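Local atomic coordinates of probable glucarate dehydratase (Mycobacterium smegmatis str. MC2 155, PDB entry 3VDG), a protein that probably dehydrates D-glucarate or a related acid sugar, as a metal-dependent lyase of the enolase superfamily. Residues 212-217 with 267-272; 240-245 with 366-371. All coordinates share one frame; numbering follows the deposited sequence.

Contact 1: 212-217 with 267-272. With NA (sodium ion), chain C.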
loop_
_atom_site.group_PDB
_atom_site.type_symbol
_atom_site.label_atom_id
_atom_site.label_comp_id
_atom_site.label_asym_id
_atom_site.label_seq_id
_atom_site.Cartn_x
_atom_site.Cartn_y
_atom_site.Cartn_z
ATOM N N ALA A 212 -14.656 -12.505 20.753
ATOM C CA ALA A 212 -14.821 -13.381 19.568
ATOM C C ALA A 212 -14.048 -14.661 19.867
ATOM O O ALA A 212 -13.098 -14.646 20.660
ATOM C CB ALA A 212 -14.298 -12.722 18.298
ATOM N N ILE A 213 -14.452 -15.772 19.259
ATOM C CA ILE A 213 -13.883 -17.056 19.650
ATOM C C ILE A 213 -13.532 -17.863 18.407
ATOM O O ILE A 213 -14.314 -17.937 17.449
ATOM C CB ILE A 213 -14.891 -17.881 20.484
ATOM C CG1 ILE A 213 -15.331 -17.118 21.742
ATOM C CG2 ILE A 213 -14.296 -19.222 20.862
ATOM C CD1 ILE A 213 -16.415 -17.838 22.536
ATOM N N LYS A 214 -12.352 -18.462 18.406
ATOM C CA LYS A 214 -11.973 -19.288 17.278
ATOM C C LYS A 214 -11.643 -20.686 17.779
ATOM O O LYS A 214 -10.991 -20.820 18.802
ATOM C CB LYS A 214 -10.722 -18.705 16.612
ATOM C CG LYS A 214 -10.073 -19.661 15.609
ATOM C CD LYS A 214 -8.830 -19.047 14.964
ATOM C CE LYS A 214 -8.259 -19.965 13.896
ATOM N NZ LYS A 214 -7.172 -19.303 13.126
ATOM N N LEU A 215 -12.059 -21.717 17.039
ATOM C CA LEU A 215 -11.689 -23.100 17.378
ATOM C C LEU A 215 -10.750 -23.704 16.317
ATOM O O LEU A 215 -11.056 -23.693 15.111
ATOM C CB LEU A 215 -12.946 -23.986 17.524
ATOM C CG LEU A 215 -12.723 -25.484 17.799
ATOM C CD1 LEU A 215 -12.042 -25.674 19.142
ATOM C CD2 LEU A 215 -14.029 -26.280 17.743
ATOM N N LYS A 216 -9.616 -24.225 16.768
ATOM C CA LYS A 216 -8.706 -24.970 15.901
ATOM C C LYS A 216 -9.290 -26.384 15.755
ATOM O O LYS A 216 -9.354 -27.139 16.734
ATOM C CB LYS A 216 -7.310 -25.051 16.522
ATOM C CG LYS A 216 -6.307 -25.848 15.671
ATOM C CD LYS A 216 -5.426 -24.933 14.829
ATOM C CE LYS A 216 -6.228 -24.064 13.865
ATOM N NZ LYS A 216 -5.311 -23.231 13.022
ATOM N N GLY A 217 -9.755 -26.699 14.555
ATOM C CA GLY A 217 -10.386 -27.990 14.271
ATOM C C GLY A 217 -9.484 -28.851 13.399
ATOM O O GLY A 217 -8.266 -28.679 13.389
ATOM N N TYR A 267 -16.864 -16.560 10.125
ATOM C CA TYR A 267 -16.320 -17.072 8.870
ATOM C C TYR A 267 -15.775 -18.472 9.098
ATOM O O TYR A 267 -15.619 -18.889 10.233
ATOM C CB TYR A 267 -15.253 -16.143 8.253
ATOM C CG TYR A 267 -14.055 -15.728 9.122
ATOM C CD1 TYR A 267 -13.853 -14.393 9.454
ATOM C CD2 TYR A 267 -13.100 -16.655 9.547
ATOM C CE1 TYR A 267 -12.754 -13.991 10.210
ATOM C CE2 TYR A 267 -11.995 -16.267 10.300
ATOM C CZ TYR A 267 -11.821 -14.932 10.629
ATOM O OH TYR A 267 -10.725 -14.520 11.385
ATOM N N LEU A 268 -15.520 -19.190 8.015
ATOM C CA LEU A 268 -14.947 -20.538 8.065
ATOM C C LEU A 268 -13.567 -20.506 7.409
ATOM O O LEU A 268 -13.470 -20.144 6.239
ATOM C CB LEU A 268 -15.864 -21.494 7.284
ATOM C CG LEU A 268 -15.417 -22.946 7.146
ATOM C CD1 LEU A 268 -15.391 -23.582 8.531
ATOM C CD2 LEU A 268 -16.397 -23.690 6.239
ATOM N N GLU A 269 -12.498 -20.836 8.143
ATOM C CA GLU A 269 -11.148 -20.648 7.593
ATOM C C GLU A 269 -10.639 -21.945 7.002
ATOM O O GLU A 269 -10.719 -22.979 7.658
ATOM C CB GLU A 269 -10.102 -20.249 8.661
ATOM C CG GLU A 269 -10.543 -19.292 9.743
ATOM C CD GLU A 269 -9.411 -18.982 10.718
ATOM O OE1 GLU A 269 -9.705 -18.579 11.869
ATOM O OE2 GLU A 269 -8.223 -19.160 10.340
ATOM N N ASP A 270 -10.074 -21.871 5.798
ATOM C CA ASP A 270 -9.382 -23.014 5.182
ATOM C C ASP A 270 -10.056 -24.349 5.452
ATOM O O ASP A 270 -9.446 -25.257 6.034
ATOM C CB ASP A 270 -7.916 -23.068 5.656
ATOM C CG ASP A 270 -7.118 -21.889 5.145
ATOM O OD1 ASP A 270 -7.170 -21.671 3.917
ATOM O OD2 ASP A 270 -6.489 -21.166 5.962
ATOM N N PRO A 271 -11.320 -24.487 5.030
ATOM C CA PRO A 271 -11.936 -25.805 5.187
ATOM C C PRO A 271 -11.254 -26.906 4.355
ATOM O O PRO A 271 -11.207 -28.050 4.783
ATOM C CB PRO A 271 -13.383 -25.581 4.694
ATOM C CG PRO A 271 -13.317 -24.347 3.828
ATOM C CD PRO A 271 -12.248 -23.488 4.466
ATOM N N THR A 272 -10.709 -26.566 3.191
ATOM C CA THR A 272 -10.263 -27.570 2.231
ATOM C C THR A 272 -9.011 -27.052 1.512
ATOM O O THR A 272 -8.801 -25.843 1.439
ATOM C CB THR A 272 -11.408 -27.879 1.230
ATOM O OG1 THR A 272 -11.112 -29.070 0.491
ATOM C CG2 THR A 272 -11.626 -26.707 0.249
HETATM NA NA NA C . -6.238 -20.115 10.169
HETATM O O HOH W 1 -4.697 -20.168 11.867
HETATM O O HOH W 2 -5.891 -21.871 8.623
#
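Lys-214 and Glu-269 reach toward each other from strands 213-216 and 267-269, and their long side chains cross at about a right angle. The strands are not sheet neighbours: strand 241-244 runs between them, and the nearest CA atoms, those of Lys-214 and Tyr-267, are 9.7 Å apart. At the start of the second segment, the ring of Tyr-267 turns its edge, in plane, to the carboxylate carbon of Glu-269. Its hydroxyl is anchored to Ser-341, and the ring packs edge-to-face with Tyr-367. Leu-268 lies outside this polar cluster, on Leu-243. Glu-269 then carries the contact. Its chain is extended beyond CG, and OE2 binds the sodium ion at 2.2 Å. The same OE2 takes a weak hydrogen bond of 3.0 Å from Lys-214 NZ; the salt bridge to OE1 is less certain, because the placement of that oxygen is doubtful. Lys-214 gets there with CG anti to its own N (chi1 168°) and an extended chain to the ammonium group. NZ also donates to water 1 at 2.9 Å, and this water sits 2.3 Å from the sodium ion, so the ammonium group holds two of the sodium's ligands. Asp-270, in a left-handed backbone conformation just past the strand, works in the second shell: its OD2 receives a hydrogen bond of 2.8 Å from water 2, itself a sodium ligand, and another from Asn-292 N. Pro-271 and Thr-272 follow, packed on Met-278 of helix 275-284. Asp-244 and Asn-292 supply the remaining protein ligands. Carboxylates at successive strand ends facing a Lys-Leu-Lys sequence, Lys-214 to Lys-216, are consistent with the metal site and KxK motif of the enolase-superfamily barrel; here sodium probably occupies the position of the magnesium ion.

Contact 2: 240-245 with 366-371; sequences PLRLDP and TYACDT. With NA (sodium ion), chain C.
Ala-368 O is gripped by both terminal nitrogens of Arg-242. NH2 bonds it at 2.8 Å, with an N-H...O angle of 152°, in the carbonyl plane and on a lone pair; NH1, 3.1 Å from the same Ala-368 O, approaches from above that plane. Both bonds come from the end of the guanidinium, whose plane nearly contains the oxygen. Arg-242 places CG beside its backbone N (chi1 -55°) and stays extended as far as NE, which carries the charge from strand 241-244 across to loop 366-371. NH1 also forms a salt bridge of 3.1 Å to Asp-370 OD1, at the guanidinium edge, although the two flat groups are turned 50° apart. The other carboxylate oxygen, Asp-370 OD2, pairs with Lys-214, the stronger partner of this aspartate. Beside NH2, Ala-368 CB packs at 3.6 Å and Tyr-367 CB at 3.7 Å. Two residues further along the strand, Asp-244 OD2 binds the sodium ion at 2.4 Å. With Glu-266 paired to Arg-242 NE, the buried guanidinium is held on several sides, which should fix the loop and probably helps orient Asp-370 toward Lys-214 beside the metal site.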
loop_
_atom_site.group_PDB
_atom_site.type_symbol
_atom_site.label_atom_id
_atom_site.label_comp_id
_atom_site.label_asym_id
_atom_site.label_seq_id
_atom_site.Cartn_x
_atom_site.Cartn_y
_atom_site.Cartn_z
ATOM N N PRO A 240 -18.933 -13.704 18.301
ATOM C CA PRO A 240 -18.659 -14.247 16.977
ATOM C C PRO A 240 -17.759 -15.488 17.088
ATOM O O PRO A 240 -16.890 -15.548 17.971
ATOM C CB PRO A 240 -17.927 -13.094 16.266
ATOM C CG PRO A 240 -18.407 -11.857 16.975
ATOM C CD PRO A 240 -18.526 -12.287 18.416
ATOM N N LEU A 241 -17.989 -16.461 16.201
ATOM C CA LEU A 241 -17.295 -17.760 16.239
ATOM C C LEU A 241 -16.639 -18.048 14.903
ATOM O O LEU A 241 -17.173 -17.716 13.843
ATOM C CB LEU A 241 -18.286 -18.909 16.538
ATOM C CG LEU A 241 -19.073 -18.840 17.852
ATOM C CD1 LEU A 241 -20.012 -20.032 17.946
ATOM C CD2 LEU A 241 -18.150 -18.805 19.061
ATOM N N ARG A 242 -15.481 -18.693 14.948
ATOM C CA ARG A 242 -14.795 -19.083 13.732
ATOM C C ARG A 242 -14.286 -20.483 13.917
ATOM O O ARG A 242 -13.966 -20.885 15.031
ATOM C CB ARG A 242 -13.578 -18.195 13.498
ATOM C CG ARG A 242 -13.885 -16.720 13.486
ATOM C CD ARG A 242 -12.630 -16.003 13.942
ATOM N NE ARG A 242 -12.853 -14.574 14.017
ATOM C CZ ARG A 242 -11.915 -13.694 14.322
ATOM N NH1 ARG A 242 -10.672 -14.097 14.596
ATOM N NH2 ARG A 242 -12.227 -12.413 14.355
ATOM N N LEU A 243 -14.195 -21.219 12.821
ATOM C CA LEU A 243 -13.694 -22.584 12.877
ATOM C C LEU A 243 -12.619 -22.720 11.799
ATOM O O LEU A 243 -12.780 -22.211 10.692
ATOM C CB LEU A 243 -14.846 -23.565 12.610
ATOM C CG LEU A 243 -14.546 -25.066 12.491
ATOM C CD1 LEU A 243 -13.904 -25.590 13.769
ATOM C CD2 LEU A 243 -15.849 -25.816 12.182
ATOM N N ASP A 244 -11.531 -23.409 12.131
ATOM C CA ASP A 244 -10.385 -23.516 11.237
ATOM C C ASP A 244 -9.794 -24.914 11.304
ATOM O O ASP A 244 -9.063 -25.238 12.241
ATOM C CB ASP A 244 -9.333 -22.494 11.671
ATOM C CG ASP A 244 -8.017 -22.645 10.923
ATOM O OD1 ASP A 244 -7.962 -23.322 9.862
ATOM O OD2 ASP A 244 -7.026 -22.067 11.402
ATOM N N PRO A 245 -10.136 -25.769 10.338
ATOM C CA PRO A 245 -9.588 -27.125 10.397
ATOM C C PRO A 245 -8.306 -27.275 9.572
ATOM O O PRO A 245 -7.918 -28.407 9.268
ATOM C CB PRO A 245 -10.695 -27.957 9.740
ATOM C CG PRO A 245 -11.212 -27.031 8.677
ATOM C CD PRO A 245 -11.164 -25.640 9.287
ATOM N N THR A 366 -11.300 -5.014 10.828
ATOM C CA THR A 366 -12.372 -4.885 11.807
ATOM C C THR A 366 -12.693 -6.194 12.540
ATOM O O THR A 366 -13.282 -6.161 13.621
ATOM C CB THR A 366 -13.645 -4.328 11.144
ATOM O OG1 THR A 366 -13.942 -5.107 9.976
ATOM C CG2 THR A 366 -13.415 -2.869 10.735
ATOM N N TYR A 367 -12.309 -7.334 11.963
ATOM C CA TYR A 367 -12.392 -8.610 12.676
ATOM C C TYR A 367 -11.414 -8.639 13.840
ATOM O O TYR A 367 -10.326 -8.066 13.772
ATOM C CB TYR A 367 -12.071 -9.789 11.753
ATOM C CG TYR A 367 -13.109 -10.085 10.699
ATOM C CD1 TYR A 367 -14.379 -10.538 11.047
ATOM C CD2 TYR A 367 -12.819 -9.920 9.357
ATOM C CE1 TYR A 367 -15.336 -10.804 10.079
ATOM C CE2 TYR A 367 -13.758 -10.204 8.383
ATOM C CZ TYR A 367 -15.012 -10.646 8.749
ATOM O OH TYR A 367 -15.938 -10.910 7.775
ATOM N N ALA A 368 -11.779 -9.323 14.916
ATOM C CA ALA A 368 -10.857 -9.475 16.027
ATOM C C ALA A 368 -9.622 -10.248 15.535
ATOM O O ALA A 368 -9.765 -11.183 14.755
ATOM C CB ALA A 368 -11.553 -10.224 17.159
ATOM N N CYS A 369 -8.421 -9.867 15.973
ATOM C CA CYS A 369 -7.188 -10.574 15.584
ATOM C C CYS A 369 -6.984 -11.868 16.370
ATOM O O CYS A 369 -7.248 -11.923 17.567
ATOM C CB CYS A 369 -5.947 -9.687 15.824
ATOM S SG CYS A 369 -5.930 -8.146 14.854
ATOM N N ASP A 370 -6.468 -12.899 15.710
ATOM C CA ASP A 370 -6.000 -14.089 16.432
ATOM C C ASP A 370 -4.766 -13.764 17.278
ATOM O O ASP A 370 -3.942 -12.935 16.895
ATOM C CB ASP A 370 -5.611 -15.183 15.432
ATOM C CG ASP A 370 -6.824 -15.778 14.690
ATOM O OD1 ASP A 370 -7.973 -15.524 15.093
ATOM O OD2 ASP A 370 -6.606 -16.525 13.716
ATOM N N THR A 371 -4.629 -14.426 18.423
ATOM C CA THR A 371 -3.358 -14.425 19.147
ATOM C C THR A 371 -3.255 -15.726 19.933
ATOM O O THR A 371 -4.271 -16.287 20.336
ATOM C CB THR A 371 -3.242 -13.238 20.126
ATOM O OG1 THR A 371 -1.988 -13.305 20.826
ATOM C CG2 THR A 371 -4.394 -13.265 21.143
HETATM NA NA NA C . -6.238 -20.115 10.169
HETATM O O HOH W 2 -5.891 -21.871 8.623
HETATM O O HOH W 1 -4.697 -20.168 11.867
#

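How the contacts relate
From the N terminus the segments come in the order 212-217, 240-245, 267-272 and 366-371, so the two contacts alternate along the chain and cross. Contact 1 closes a loop of 49 residues, mostly helix 222-235, strand 241-244 and helix 251-260; contact 2 opens within that loop and closes 120 residues later, in the loop between helix 349-360 and strand 388-389. Strand 241-244 is sheet neighbour to both 213-216 and 267-269, and a salt bridge of 2.6 Å from Lys-216 NZ to Asp-244 OD2 joins the contacts directly. The shared sodium ion and waters join the three adjacent strands, while Arg-242 and Lys-214 hold loop 366-371 to them.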